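Long-range contacts in glycosyl hydrolase (Rhizobium leguminosarum bv. trifolii, PDB 5NDX), which probably hydrolyses O-glycosidic bonds as a family 39 glycosidase, being the bacterial counterpart of human alpha-L-iduronidase: residues A[35-41]-A[355-360]; A[64-68]-A[100-104]; A[163-167]-A[211-215]; A[455-460]-A[482-486]; A[565-571]-A[601-607]. The protein carries 2 engineered substitutions. All blocks are in the same frame, centred on the assembly; numbering follows the deposited sequence.

Overall arrangement
Contacts 2 and 3 belong to the (beta/alpha)8 barrel domain, among the loops and helices around its eight parallel strands, and both are nested within the long loop that contact 1 closes; contacts 4 and 5 follow toward the C-terminus. Contact 2 joins the loops after strands 55-58 and 91-95, contact 3 ties helix 155-171 to the run-in of strand 216-219, and their centres are about 23 Å apart. Contact 1 sits where the barrel meets the later parts of the chain. Its Asp-359 packs on Phe-483 of contact 4, and Phe-358 is backbone-bonded to Leu-544. Contact 5, in the C-terminal beta domain, is about 48 Å from contact 3 between centres, so the five run from barrel to flank.

Contact 1: A[35-41]-A[355-360]; sequences EPEMRQM and TPPFDI. Unlike the reference sequence in segment 355-360: Thr-355 (reference Ala).
Glu-37 OE2 is gripped by two groups: the guanidinium of Arg-332, in a salt bridge, and a water that donates both to it and to Pro-356 O, the latter at 2.9 Å. The same residue supplies the main apolar touch. Its CG lies 3.6 Å from the centroid of the Phe-358 ring and only 3° off the ring normal, a CH-pi contact over the face. Chi1 (-63°), with CG beside the backbone N, sets this methylene over the ring; the bend at chi2 then turns the carboxylate off toward Arg-332. The helix involved, 36-45, follows the first strand of the TIM barrel, and strand 358-362, paired with strand 326-330, lies against it; Tyr-328 and Tyr-543 also touch Phe-358. One turn on, the extended Gln-40 slides past the ring in the opposite sense, with OE1 3.6 Å from Phe-358 CZ and the amide plane 28° from that of the ring. Gln-40 NE2 rests 3.4 Å from Ile-360 CG1 and donates over 2.7 Å to a second water, which also accepts from Ile-360 N. At the start of the helix, Pro-36 CG meets Thr-355 OG1 at 3.7 Å.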
# COMPACT_ATOMS: atom_id res chain seq x y z
N GLU A 35 -3.16 13.83 -12.99
CA GLU A 35 -4.35 13.31 -13.70
C GLU A 35 -5.53 13.07 -12.76
O GLU A 35 -5.33 12.65 -11.63
CB GLU A 35 -4.01 11.98 -14.38
CG GLU A 35 -3.01 12.04 -15.52
CD GLU A 35 -3.41 13.03 -16.63
OE1 GLU A 35 -4.59 13.21 -16.96
OE2 GLU A 35 -2.51 13.68 -17.16
N PRO A 36 -6.76 13.26 -13.23
CA PRO A 36 -7.91 13.00 -12.33
C PRO A 36 -8.09 11.55 -11.87
O PRO A 36 -8.62 11.31 -10.77
CB PRO A 36 -9.11 13.47 -13.15
CG PRO A 36 -8.62 13.41 -14.58
CD PRO A 36 -7.19 13.86 -14.50
N GLU A 37 -7.67 10.59 -12.68
CA GLU A 37 -7.73 9.22 -12.28
C GLU A 37 -6.90 8.96 -10.99
O GLU A 37 -7.40 8.35 -10.06
CB GLU A 37 -7.22 8.31 -13.38
CG GLU A 37 -8.04 8.33 -14.67
CD GLU A 37 -7.63 9.44 -15.62
OE1 GLU A 37 -6.92 10.40 -15.22
OE2 GLU A 37 -8.03 9.36 -16.78
N MET A 38 -5.66 9.43 -10.96
CA MET A 38 -4.82 9.30 -9.78
C MET A 38 -5.37 10.07 -8.62
O MET A 38 -5.26 9.59 -7.46
CB MET A 38 -3.42 9.79 -10.05
CG MET A 38 -2.39 9.50 -8.97
SD MET A 38 -2.39 7.80 -8.36
CE MET A 38 -1.66 6.97 -9.77
N ARG A 39 -5.97 11.24 -8.89
CA ARG A 39 -6.58 12.02 -7.80
C ARG A 39 -7.67 11.18 -7.07
O ARG A 39 -7.70 11.10 -5.85
CB ARG A 39 -7.15 13.37 -8.31
CG ARG A 39 -7.81 14.17 -7.20
CD ARG A 39 -8.11 15.64 -7.52
NE ARG A 39 -8.78 16.17 -6.32
CZ ARG A 39 -8.19 16.75 -5.25
NH1 ARG A 39 -6.90 17.02 -5.22
NH2 ARG A 39 -8.94 17.10 -4.21
N GLN A 40 -8.52 10.52 -7.84
CA GLN A 40 -9.54 9.64 -7.27
C GLN A 40 -8.88 8.48 -6.52
O GLN A 40 -9.29 8.17 -5.41
CB GLN A 40 -10.49 9.10 -8.32
CG GLN A 40 -11.74 8.56 -7.70
CD GLN A 40 -12.69 7.95 -8.73
OE1 GLN A 40 -13.27 8.64 -9.63
NE2 GLN A 40 -12.91 6.70 -8.59
N MET A 41 -7.85 7.89 -7.11
CA MET A 41 -7.15 6.77 -6.49
C MET A 41 -6.56 7.12 -5.12
O MET A 41 -6.58 6.29 -4.22
CB MET A 41 -6.07 6.25 -7.42
CG MET A 41 -6.65 5.63 -8.67
SD MET A 41 -5.43 5.55 -9.99
CE MET A 41 -6.28 4.45 -11.13
N THR A 355 -11.33 15.60 -19.93
CA THR A 355 -10.66 14.31 -20.06
C THR A 355 -11.64 13.15 -20.19
O THR A 355 -12.81 13.24 -19.81
CB THR A 355 -9.70 14.00 -18.88
OG1 THR A 355 -10.17 14.66 -17.69
CG2 THR A 355 -8.27 14.44 -19.18
N PRO A 356 -11.16 12.06 -20.75
CA PRO A 356 -12.07 10.92 -20.90
C PRO A 356 -12.65 10.43 -19.56
O PRO A 356 -11.94 10.36 -18.58
CB PRO A 356 -11.18 9.87 -21.56
CG PRO A 356 -10.16 10.68 -22.30
CD PRO A 356 -9.87 11.84 -21.42
N PRO A 357 -13.95 10.15 -19.51
CA PRO A 357 -14.55 9.62 -18.30
C PRO A 357 -14.04 8.16 -17.98
O PRO A 357 -13.39 7.54 -18.82
CB PRO A 357 -16.03 9.65 -18.62
CG PRO A 357 -16.11 9.49 -20.08
CD PRO A 357 -14.88 10.13 -20.66
N PHE A 358 -14.27 7.69 -16.75
CA PHE A 358 -13.66 6.43 -16.31
C PHE A 358 -14.31 5.95 -15.06
O PHE A 358 -14.91 6.73 -14.33
CB PHE A 358 -12.13 6.55 -16.07
CG PHE A 358 -11.78 7.39 -14.87
CD1 PHE A 358 -11.79 8.79 -14.95
CD2 PHE A 358 -11.49 6.81 -13.64
CE1 PHE A 358 -11.53 9.57 -13.82
CE2 PHE A 358 -11.24 7.58 -12.54
CZ PHE A 358 -11.24 8.96 -12.62
N ASP A 359 -14.15 4.65 -14.83
CA ASP A 359 -14.47 4.01 -13.59
C ASP A 359 -13.27 3.15 -13.20
O ASP A 359 -12.64 2.49 -14.06
CB ASP A 359 -15.73 3.17 -13.73
CG ASP A 359 -17.00 4.02 -13.68
OD1 ASP A 359 -17.40 4.40 -12.57
OD2 ASP A 359 -17.59 4.29 -14.74
N ILE A 360 -13.00 3.12 -11.90
CA ILE A 360 -12.00 2.24 -11.34
C ILE A 360 -12.61 1.35 -10.28
O ILE A 360 -13.43 1.79 -9.47
CB ILE A 360 -10.78 2.97 -10.75
CG1 ILE A 360 -11.17 4.07 -9.78
CG2 ILE A 360 -9.95 3.49 -11.90
CD1 ILE A 360 -9.98 4.80 -9.19
O HOH W 1 -9.92 8.36 -18.16
O HOH W 2 -14.36 5.18 -10.30

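Contact 2: A[64-68]-A[100-104]; sequences LLSAK and PSGLF. Unlike the reference sequence in segment 64-68: Leu-65 (reference Val).
Two loops of the TIM barrel, those that follow strands 55-58 and 91-95, meet where Ser-66 and Ala-67 run past Pro-100 and Ser-101. The one hydrogen bond between residues 64-68 and 100-104 is short and nearly straight: Ala-67 N donates to Ser-101 OG at 2.7 Å, with an angle of 165° at the hydrogen. Ser-101 puts its OG beside its own backbone N, opposite the carbonyl carbon (chi1 -56°), and this directs the hydroxyl at the facing strand; the oxygen also lies 3.3 Å from Ser-66 CA. Behind it the chain folds into a beta turn, closed by Leu-103 N to Pro-100 O at 3.1 Å, with Ser-101 and Gly-102 both in the left-handed helical region. Two apolar contacts accompany the bond. Leu-65 CB packs on Pro-100 CB at 3.8 Å, and the rest of the leucine reaches Leu-78 and Leu-119 in the flanking helices. Further along, Ala-67 CB meets Leu-103 CD2 at 3.9 Å, where the contact is more exposed. Ser-66 is also backbone-bonded to Asp-74, so the short piece 66-67 lies between strand 73-74 and the turn. Both loops are beta-alpha loops, which join a strand to the helix after it, of neighbouring strands in the (beta/alpha)8 barrel.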
# COMPACT_ATOMS: atom_id res chain seq x y z
N LEU A 64 8.94 17.13 -13.17
CA LEU A 64 7.87 18.10 -13.05
C LEU A 64 8.39 19.56 -13.01
O LEU A 64 7.61 20.47 -13.22
CB LEU A 64 7.04 17.84 -11.78
CG LEU A 64 6.28 16.50 -11.78
CD1 LEU A 64 5.45 16.31 -10.52
CD2 LEU A 64 5.42 16.32 -13.05
N LEU A 65 9.67 19.76 -12.70
CA LEU A 65 10.24 21.10 -12.68
C LEU A 65 10.70 21.50 -14.07
O LEU A 65 10.98 20.66 -14.90
CB LEU A 65 11.43 21.15 -11.73
CG LEU A 65 11.19 20.94 -10.23
CD1 LEU A 65 12.47 21.23 -9.49
CD2 LEU A 65 10.06 21.80 -9.72
N SER A 66 10.79 22.79 -14.31
CA SER A 66 11.50 23.28 -15.51
C SER A 66 12.30 24.52 -15.13
O SER A 66 11.98 25.22 -14.15
CB SER A 66 10.53 23.51 -16.68
OG SER A 66 9.55 24.43 -16.27
N ALA A 67 13.41 24.73 -15.85
CA ALA A 67 14.29 25.90 -15.63
C ALA A 67 13.53 27.13 -16.02
O ALA A 67 13.00 27.20 -17.12
CB ALA A 67 15.54 25.82 -16.49
N LYS A 68 13.43 28.08 -15.09
CA LYS A 68 13.16 29.46 -15.43
C LYS A 68 14.54 30.13 -15.44
O LYS A 68 15.15 30.29 -14.38
CB LYS A 68 12.18 30.12 -14.43
CG LYS A 68 10.70 29.88 -14.78
CD LYS A 68 9.75 31.00 -14.36
CE LYS A 68 9.23 30.84 -12.95
NZ LYS A 68 10.33 30.84 -11.95
N PRO A 100 15.40 18.46 -14.49
CA PRO A 100 14.57 19.58 -14.94
C PRO A 100 15.12 20.26 -16.21
O PRO A 100 16.27 20.68 -16.22
CB PRO A 100 14.61 20.54 -13.75
CG PRO A 100 15.01 19.69 -12.57
CD PRO A 100 15.97 18.70 -13.16
N SER A 101 14.28 20.31 -17.25
CA SER A 101 14.63 20.84 -18.56
C SER A 101 15.90 20.22 -19.14
O SER A 101 16.66 20.91 -19.78
CB SER A 101 14.79 22.37 -18.48
OG SER A 101 13.64 23.00 -17.97
N GLY A 102 16.17 18.94 -18.87
CA GLY A 102 17.43 18.31 -19.31
C GLY A 102 18.74 18.98 -18.87
O GLY A 102 19.77 18.70 -19.42
N LEU A 103 18.71 19.84 -17.88
CA LEU A 103 19.89 20.63 -17.50
C LEU A 103 21.09 19.85 -17.02
O LEU A 103 22.19 20.36 -17.09
CB LEU A 103 19.57 21.60 -16.37
CG LEU A 103 19.16 23.02 -16.72
CD1 LEU A 103 18.18 23.06 -17.88
CD2 LEU A 103 18.58 23.65 -15.47
N PHE A 104 20.89 18.67 -16.44
CA PHE A 104 21.99 17.91 -15.86
C PHE A 104 22.50 16.92 -16.90
O PHE A 104 21.73 16.17 -17.46
CB PHE A 104 21.56 17.28 -14.53
CG PHE A 104 21.30 18.31 -13.45
CD1 PHE A 104 20.07 18.96 -13.38
CD2 PHE A 104 22.29 18.67 -12.58
CE1 PHE A 104 19.84 19.95 -12.44
CE2 PHE A 104 22.08 19.67 -11.63
CZ PHE A 104 20.85 20.31 -11.55

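Contact 3: A[163-167]-A[211-215]; sequences YDACV and PPRID
Pro-212 packs its ring against Tyr-163 and Val-167, two residues one turn apart on helix 155-171. In the TIM barrel this helix follows strand 140-142, and residues 211-215 lead straight into strand 216-219. The proline comes to the edge of the tyrosine ring, with Pro-212 CG 3.6 Å from Tyr-163 CD2, while Val-167 CG2 approaches Pro-212 CB at 4.1 Å. Further out, Val-167 CG1 touches Arg-213 CG at 3.8 Å. With CG opposite its backbone N (chi1 -170°), Tyr-163 sends its ring past the proline and its hydroxyl on to the chain beyond. There OH donates to Arg-213 O at 2.6 Å, in the carbonyl plane and on a lone pair, with Ile-214 CB close by. A phenylalanine in place of Tyr-163 would probably keep the contact with the proline but leave Arg-213 O without this donor. Asp-164 OD1 also lies against Pro-212 CG, while its OD2 accepts from Cys-205 N. At the polar edge Arg-213 also pairs with Asp-171 and bonds to Leu-177 O; its NH1 lies 2.6 Å from Asp-215 OD2, a salt bridge whose hydrogen bond is weak, bent to 126°.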
# COMPACT_ATOMS: atom_id res chain seq x y z
N TYR A 163 25.26 11.41 -4.96
CA TYR A 163 24.91 11.08 -3.55
C TYR A 163 25.39 12.19 -2.59
O TYR A 163 24.62 12.72 -1.76
CB TYR A 163 25.47 9.70 -3.12
CG TYR A 163 24.92 9.27 -1.79
CD1 TYR A 163 23.67 8.66 -1.70
CD2 TYR A 163 25.57 9.60 -0.62
CE1 TYR A 163 23.10 8.35 -0.49
CE2 TYR A 163 25.03 9.30 0.60
CZ TYR A 163 23.78 8.67 0.67
OH TYR A 163 23.20 8.38 1.89
N ASP A 164 26.65 12.58 -2.76
CA ASP A 164 27.26 13.67 -1.98
C ASP A 164 26.46 14.94 -2.04
O ASP A 164 26.29 15.61 -1.05
CB ASP A 164 28.68 13.98 -2.50
CG ASP A 164 29.67 12.86 -2.24
OD1 ASP A 164 29.50 12.14 -1.25
OD2 ASP A 164 30.64 12.71 -3.03
N ALA A 165 25.98 15.26 -3.24
CA ALA A 165 25.21 16.48 -3.51
C ALA A 165 23.82 16.41 -2.87
O ALA A 165 23.35 17.41 -2.28
CB ALA A 165 25.09 16.67 -5.01
N CYS A 166 23.16 15.24 -3.01
CA CYS A 166 21.91 15.00 -2.27
C CYS A 166 22.08 15.25 -0.78
O CYS A 166 21.29 15.97 -0.20
CB CYS A 166 21.41 13.56 -2.47
SG CYS A 166 20.89 13.26 -4.15
N VAL A 167 23.10 14.64 -0.17
CA VAL A 167 23.33 14.75 1.28
C VAL A 167 23.68 16.18 1.67
O VAL A 167 23.13 16.71 2.67
CB VAL A 167 24.42 13.77 1.76
CG1 VAL A 167 24.97 14.13 3.15
CG2 VAL A 167 23.88 12.35 1.78
N PRO A 211 32.95 10.48 4.97
CA PRO A 211 31.93 10.00 4.03
C PRO A 211 30.59 10.72 4.22
O PRO A 211 30.27 11.12 5.33
CB PRO A 211 31.81 8.51 4.37
CG PRO A 211 32.17 8.44 5.81
CD PRO A 211 33.17 9.53 6.08
N PRO A 212 29.81 10.89 3.14
CA PRO A 212 28.44 11.38 3.32
C PRO A 212 27.62 10.40 4.17
O PRO A 212 27.88 9.19 4.16
CB PRO A 212 27.91 11.45 1.89
CG PRO A 212 28.62 10.34 1.21
CD PRO A 212 30.02 10.41 1.76
N ARG A 213 26.71 10.94 4.96
CA ARG A 213 25.86 10.11 5.82
C ARG A 213 24.93 9.21 4.99
O ARG A 213 24.61 9.52 3.82
CB ARG A 213 25.04 10.98 6.76
CG ARG A 213 24.00 11.87 6.08
CD ARG A 213 23.20 12.63 7.14
NE ARG A 213 22.45 13.72 6.52
CZ ARG A 213 21.17 13.68 6.13
NH1 ARG A 213 20.42 12.57 6.30
NH2 ARG A 213 20.61 14.76 5.57
N ILE A 214 24.54 8.10 5.59
CA ILE A 214 23.51 7.23 5.04
C ILE A 214 22.67 6.73 6.22
O ILE A 214 23.20 6.17 7.18
CB ILE A 214 24.09 6.10 4.16
CG1 ILE A 214 22.96 5.25 3.55
CG2 ILE A 214 25.05 5.21 4.95
CD1 ILE A 214 23.39 4.37 2.38
N ASP A 215 21.37 6.99 6.15
CA ASP A 215 20.47 6.67 7.24
C ASP A 215 19.78 5.33 7.04
O ASP A 215 19.25 4.79 7.98
CB ASP A 215 19.45 7.76 7.38
CG ASP A 215 20.10 9.11 7.75
OD1 ASP A 215 20.82 9.12 8.74
OD2 ASP A 215 19.92 10.11 7.05

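Contact 4: A[455-460]-A[482-486]; sequences VWEAQR and QFAEL
Gln-459 is the tight point: its buried amide lies stacked on that of Gln-482, the planes 20° apart and the two chains sliding past each other in opposite directions. NE2 spends itself on two acceptors, Gln-482 O at 3.0 Å and Glu-485 OE1 at 3.1 Å, the latter met from above the carboxylate plane. Gln-482 O also takes the helical bond from Leu-486 N, whereas Gln-459 OE1 is buried with no partner. Gln-482 NE2 returns a bond to Arg-460 O at 2.8 Å. Beneath the amides Leu-486 CD2 presses on Trp-456 CB at 3.6 Å; the indole NE1 is held by Pro-475 O. The outer side is looser and wetter. A water there donates to Val-455 O and to Glu-485 OE2, the latter at 2.8 Å, another donates to Gln-482 OE1, and the side chain of Arg-460 is exposed. Here the C-terminal end of helix 452-457 docks on helix 480-489 in a helical insertion between the neighbouring antiparallel strands 436-445 and 493-503 of a large beta sheet.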
# COMPACT_ATOMS: atom_id res chain seq x y z
N VAL A 455 -16.69 -11.72 -10.25
CA VAL A 455 -18.03 -11.20 -10.47
C VAL A 455 -18.13 -10.65 -11.90
O VAL A 455 -19.10 -10.89 -12.58
CB VAL A 455 -18.37 -10.14 -9.41
CG1 VAL A 455 -19.67 -9.45 -9.78
CG2 VAL A 455 -18.51 -10.80 -8.05
N TRP A 456 -17.15 -9.84 -12.29
CA TRP A 456 -17.08 -9.28 -13.62
C TRP A 456 -17.05 -10.33 -14.73
O TRP A 456 -17.77 -10.18 -15.73
CB TRP A 456 -15.82 -8.43 -13.72
CG TRP A 456 -15.55 -7.80 -15.07
CD1 TRP A 456 -16.32 -6.87 -15.73
CD2 TRP A 456 -14.42 -8.05 -15.91
NE1 TRP A 456 -15.72 -6.51 -16.90
CE2 TRP A 456 -14.54 -7.21 -17.03
CE3 TRP A 456 -13.31 -8.90 -15.81
CZ2 TRP A 456 -13.60 -7.21 -18.08
CZ3 TRP A 456 -12.36 -8.89 -16.85
CH2 TRP A 456 -12.51 -8.03 -17.96
N GLU A 457 -16.25 -11.39 -14.55
CA GLU A 457 -16.16 -12.44 -15.55
C GLU A 457 -17.52 -13.12 -15.72
O GLU A 457 -17.83 -13.58 -16.78
CB GLU A 457 -15.11 -13.50 -15.18
CG GLU A 457 -13.70 -13.03 -15.40
CD GLU A 457 -12.62 -14.08 -15.07
OE1 GLU A 457 -12.83 -15.31 -15.23
OE2 GLU A 457 -11.54 -13.62 -14.65
N ALA A 458 -18.32 -13.19 -14.66
CA ALA A 458 -19.65 -13.83 -14.74
C ALA A 458 -20.72 -12.83 -15.23
O ALA A 458 -21.85 -13.25 -15.43
CB ALA A 458 -20.06 -14.46 -13.40
N GLN A 459 -20.41 -11.55 -15.39
CA GLN A 459 -21.42 -10.61 -15.86
C GLN A 459 -21.61 -10.77 -17.38
O GLN A 459 -20.63 -10.79 -18.12
CB GLN A 459 -21.00 -9.17 -15.56
CG GLN A 459 -21.21 -8.77 -14.11
CD GLN A 459 -20.64 -7.41 -13.78
OE1 GLN A 459 -19.80 -6.87 -14.47
NE2 GLN A 459 -21.10 -6.87 -12.69
N ARG A 460 -22.86 -10.86 -17.84
CA ARG A 460 -23.12 -10.97 -19.30
C ARG A 460 -22.86 -9.63 -19.96
O ARG A 460 -23.30 -8.59 -19.46
CB ARG A 460 -24.53 -11.46 -19.61
CG ARG A 460 -24.83 -11.78 -21.11
CD ARG A 460 -26.24 -12.38 -21.28
NE ARG A 460 -27.25 -11.47 -20.69
CZ ARG A 460 -27.86 -11.57 -19.48
NH1 ARG A 460 -27.61 -12.58 -18.63
NH2 ARG A 460 -28.75 -10.64 -19.11
N GLN A 482 -24.16 -3.09 -13.43
CA GLN A 482 -22.98 -3.99 -13.36
C GLN A 482 -21.85 -3.41 -12.52
O GLN A 482 -21.28 -4.09 -11.66
CB GLN A 482 -22.51 -4.36 -14.76
CG GLN A 482 -23.44 -5.38 -15.37
CD GLN A 482 -23.18 -5.65 -16.85
OE1 GLN A 482 -22.61 -4.82 -17.57
NE2 GLN A 482 -23.55 -6.85 -17.30
N PHE A 483 -21.61 -2.13 -12.70
CA PHE A 483 -20.69 -1.41 -11.86
C PHE A 483 -21.10 -1.39 -10.37
O PHE A 483 -20.22 -1.51 -9.50
CB PHE A 483 -20.46 0.01 -12.35
CG PHE A 483 -19.40 0.13 -13.41
CD1 PHE A 483 -18.12 -0.33 -13.19
CD2 PHE A 483 -19.67 0.79 -14.61
CE1 PHE A 483 -17.12 -0.19 -14.15
CE2 PHE A 483 -18.68 0.95 -15.57
CZ PHE A 483 -17.41 0.43 -15.36
N ALA A 484 -22.39 -1.28 -10.08
CA ALA A 484 -22.88 -1.29 -8.70
C ALA A 484 -22.62 -2.69 -8.12
O ALA A 484 -22.22 -2.82 -6.96
CB ALA A 484 -24.39 -0.93 -8.60
N GLU A 485 -22.79 -3.73 -8.92
CA GLU A 485 -22.48 -5.09 -8.50
C GLU A 485 -20.97 -5.25 -8.23
O GLU A 485 -20.59 -5.84 -7.24
CB GLU A 485 -23.05 -6.08 -9.53
CG GLU A 485 -22.82 -7.55 -9.25
CD GLU A 485 -23.24 -8.50 -10.44
OE1 GLU A 485 -23.71 -8.05 -11.55
OE2 GLU A 485 -23.10 -9.73 -10.25
N LEU A 486 -20.11 -4.69 -9.07
CA LEU A 486 -18.66 -4.76 -8.86
C LEU A 486 -18.22 -4.00 -7.65
O LEU A 486 -17.36 -4.47 -6.89
CB LEU A 486 -17.87 -4.26 -10.09
CG LEU A 486 -18.03 -5.05 -11.40
CD1 LEU A 486 -17.12 -4.46 -12.44
CD2 LEU A 486 -17.78 -6.54 -11.31
O HOH W 3 -21.66 -11.54 -11.82
O HOH W 4 -22.83 -5.34 -20.29

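Contact 5: A[565-571]-A[601-607]; sequences IFYDVLV and RYAVCAR. Unlike the reference sequence in segment 601-607: Arg-607 (reference His). With SO4 (sulfate ion), chain G.
Phe-566, Asp-568 and Leu-570 exchange two backbone bonds each with Arg-607, Cys-605 and Ala-603 respectively, the hydrogen-bonded pairs of an antiparallel ladder. Leu-570 N to Ala-603 O is 2.7 Å long and almost straight at 177°. Between these rungs lie non-hydrogen-bonded pairs with CA-H...O contacts, such as Tyr-567 CA to Cys-605 O at 3.3 Å. Most apolar contacts fall on the face carrying Tyr-567, Val-569, Val-571, Tyr-602, Val-604 and Ala-606. Val-571 lies side by side with Tyr-602, its CG2 3.3 Å from CE1 of the ring, and Tyr-567 CE1 reaches Ala-606 CB at 3.8 Å. This face packs against strands 536-545, 549-557 and 590-594, a two-sheet sandwich consistent with a fibronectin type III domain, in which 566-572 and 601-607 would be the central C and F strands. An alanine at Tyr-567 would probably open a gap beside Ala-606 and lose the edge-to-face contact with Trp-556. The other face carries the disulfide and the charged groups as well as Leu-570. Cys-605, beside Leu-570, forms the disulfide with Cys-617. Arg-607 is extended from CG to NE; NE forms a salt bridge with Asp-568 OD2 at 3.3 Å, its hydrogen bond weak, the carboxylate and guanidinium planes 51° apart. The far edge of the guanidinium holds a sulfate, NH1 giving to O2 at 2.8 Å and NH2 to O3 at 2.6 Å.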
# COMPACT_ATOMS: atom_id res chain seq x y z
N ILE A 565 -14.09 -0.59 13.03
CA ILE A 565 -15.07 0.42 12.64
C ILE A 565 -15.39 0.33 11.15
O ILE A 565 -14.48 0.26 10.32
CB ILE A 565 -14.55 1.83 12.94
CG1 ILE A 565 -14.18 1.96 14.42
CG2 ILE A 565 -15.63 2.86 12.61
CD1 ILE A 565 -15.33 1.70 15.44
N PHE A 566 -16.68 0.33 10.85
CA PHE A 566 -17.21 0.27 9.50
C PHE A 566 -18.06 1.51 9.19
O PHE A 566 -18.76 2.01 10.07
CB PHE A 566 -18.12 -0.96 9.41
CG PHE A 566 -17.39 -2.22 9.69
CD1 PHE A 566 -17.30 -2.71 10.97
CD2 PHE A 566 -16.73 -2.89 8.66
CE1 PHE A 566 -16.62 -3.89 11.22
CE2 PHE A 566 -16.06 -4.07 8.92
CZ PHE A 566 -16.00 -4.55 10.20
N TYR A 567 -18.02 2.00 7.96
CA TYR A 567 -18.74 3.23 7.58
C TYR A 567 -19.89 2.90 6.63
O TYR A 567 -19.80 1.96 5.80
CB TYR A 567 -17.79 4.27 6.97
CG TYR A 567 -16.66 4.62 7.87
CD1 TYR A 567 -16.80 5.58 8.88
CD2 TYR A 567 -15.48 3.91 7.82
CE1 TYR A 567 -15.75 5.84 9.77
CE2 TYR A 567 -14.43 4.17 8.70
CZ TYR A 567 -14.56 5.15 9.68
OH TYR A 567 -13.50 5.37 10.55
N ASP A 568 -20.98 3.63 6.81
CA ASP A 568 -22.07 3.70 5.85
C ASP A 568 -22.08 5.10 5.27
O ASP A 568 -21.72 6.08 5.94
CB ASP A 568 -23.39 3.51 6.58
CG ASP A 568 -23.53 2.12 7.18
OD1 ASP A 568 -22.94 1.14 6.66
OD2 ASP A 568 -24.23 2.02 8.20
N VAL A 569 -22.50 5.18 4.02
CA VAL A 569 -22.69 6.42 3.33
C VAL A 569 -24.16 6.54 3.06
O VAL A 569 -24.78 5.59 2.56
CB VAL A 569 -21.94 6.46 2.00
CG1 VAL A 569 -22.25 7.76 1.27
CG2 VAL A 569 -20.45 6.37 2.25
N LEU A 570 -24.71 7.69 3.43
CA LEU A 570 -26.13 7.98 3.21
C LEU A 570 -26.34 9.22 2.35
O LEU A 570 -25.46 10.06 2.21
CB LEU A 570 -26.84 8.16 4.52
CG LEU A 570 -26.77 6.99 5.48
CD1 LEU A 570 -25.69 7.26 6.48
CD2 LEU A 570 -28.07 6.87 6.25
N VAL A 571 -27.54 9.32 1.82
CA VAL A 571 -27.91 10.37 0.92
C VAL A 571 -29.28 10.89 1.29
O VAL A 571 -30.20 10.12 1.59
CB VAL A 571 -27.88 9.86 -0.52
CG1 VAL A 571 -28.95 10.54 -1.39
CG2 VAL A 571 -26.50 10.11 -1.09
N ARG A 601 -27.41 15.67 -0.70
CA ARG A 601 -26.59 15.84 0.49
C ARG A 601 -26.11 14.44 0.97
O ARG A 601 -26.92 13.51 1.11
CB ARG A 601 -27.39 16.56 1.58
CG ARG A 601 -26.56 17.09 2.72
CD ARG A 601 -27.31 18.10 3.61
NE ARG A 601 -26.38 18.71 4.58
CZ ARG A 601 -25.55 19.73 4.33
NH1 ARG A 601 -25.51 20.34 3.14
NH2 ARG A 601 -24.73 20.18 5.29
N TYR A 602 -24.80 14.35 1.25
CA TYR A 602 -24.14 13.13 1.72
C TYR A 602 -23.98 13.17 3.23
O TYR A 602 -23.84 14.23 3.79
CB TYR A 602 -22.77 12.98 1.04
CG TYR A 602 -22.89 12.57 -0.41
CD1 TYR A 602 -23.30 11.28 -0.76
CD2 TYR A 602 -22.63 13.48 -1.42
CE1 TYR A 602 -23.42 10.90 -2.09
CE2 TYR A 602 -22.73 13.11 -2.76
CZ TYR A 602 -23.14 11.83 -3.08
OH TYR A 602 -23.26 11.50 -4.38
N ALA A 603 -24.08 12.01 3.87
CA ALA A 603 -23.74 11.83 5.29
C ALA A 603 -22.93 10.51 5.44
O ALA A 603 -23.19 9.55 4.70
CB ALA A 603 -25.00 11.76 6.14
N VAL A 604 -21.93 10.51 6.31
CA VAL A 604 -21.16 9.31 6.62
C VAL A 604 -21.30 9.03 8.12
O VAL A 604 -21.12 9.95 8.92
CB VAL A 604 -19.69 9.48 6.19
CG1 VAL A 604 -18.92 8.22 6.52
CG2 VAL A 604 -19.60 9.72 4.70
N CYS A 605 -21.66 7.78 8.48
CA CYS A 605 -21.80 7.31 9.85
C CYS A 605 -20.74 6.26 10.12
O CYS A 605 -20.43 5.47 9.23
CB CYS A 605 -23.19 6.68 10.06
SG CYS A 605 -24.51 7.86 9.55
N ALA A 606 -20.20 6.22 11.33
CA ALA A 606 -19.37 5.11 11.77
C ALA A 606 -20.25 4.14 12.52
O ALA A 606 -21.24 4.57 13.14
CB ALA A 606 -18.21 5.57 12.61
N ARG A 607 -19.96 2.84 12.38
CA ARG A 607 -20.61 1.75 13.11
C ARG A 607 -19.56 0.86 13.73
O ARG A 607 -18.59 0.50 13.07
CB ARG A 607 -21.48 0.91 12.20
CG ARG A 607 -22.85 1.49 11.99
CD ARG A 607 -23.89 0.42 11.68
NE ARG A 607 -25.10 1.14 11.29
CZ ARG A 607 -26.03 1.59 12.13
NH1 ARG A 607 -25.96 1.34 13.43
NH2 ARG A 607 -27.07 2.28 11.66
S SO4 G . -29.34 3.34 13.94
O1 SO4 G . -30.51 2.69 14.58
O2 SO4 G . -28.09 2.77 14.50
O3 SO4 G . -29.39 3.11 12.48
O4 SO4 G . -29.37 4.80 14.21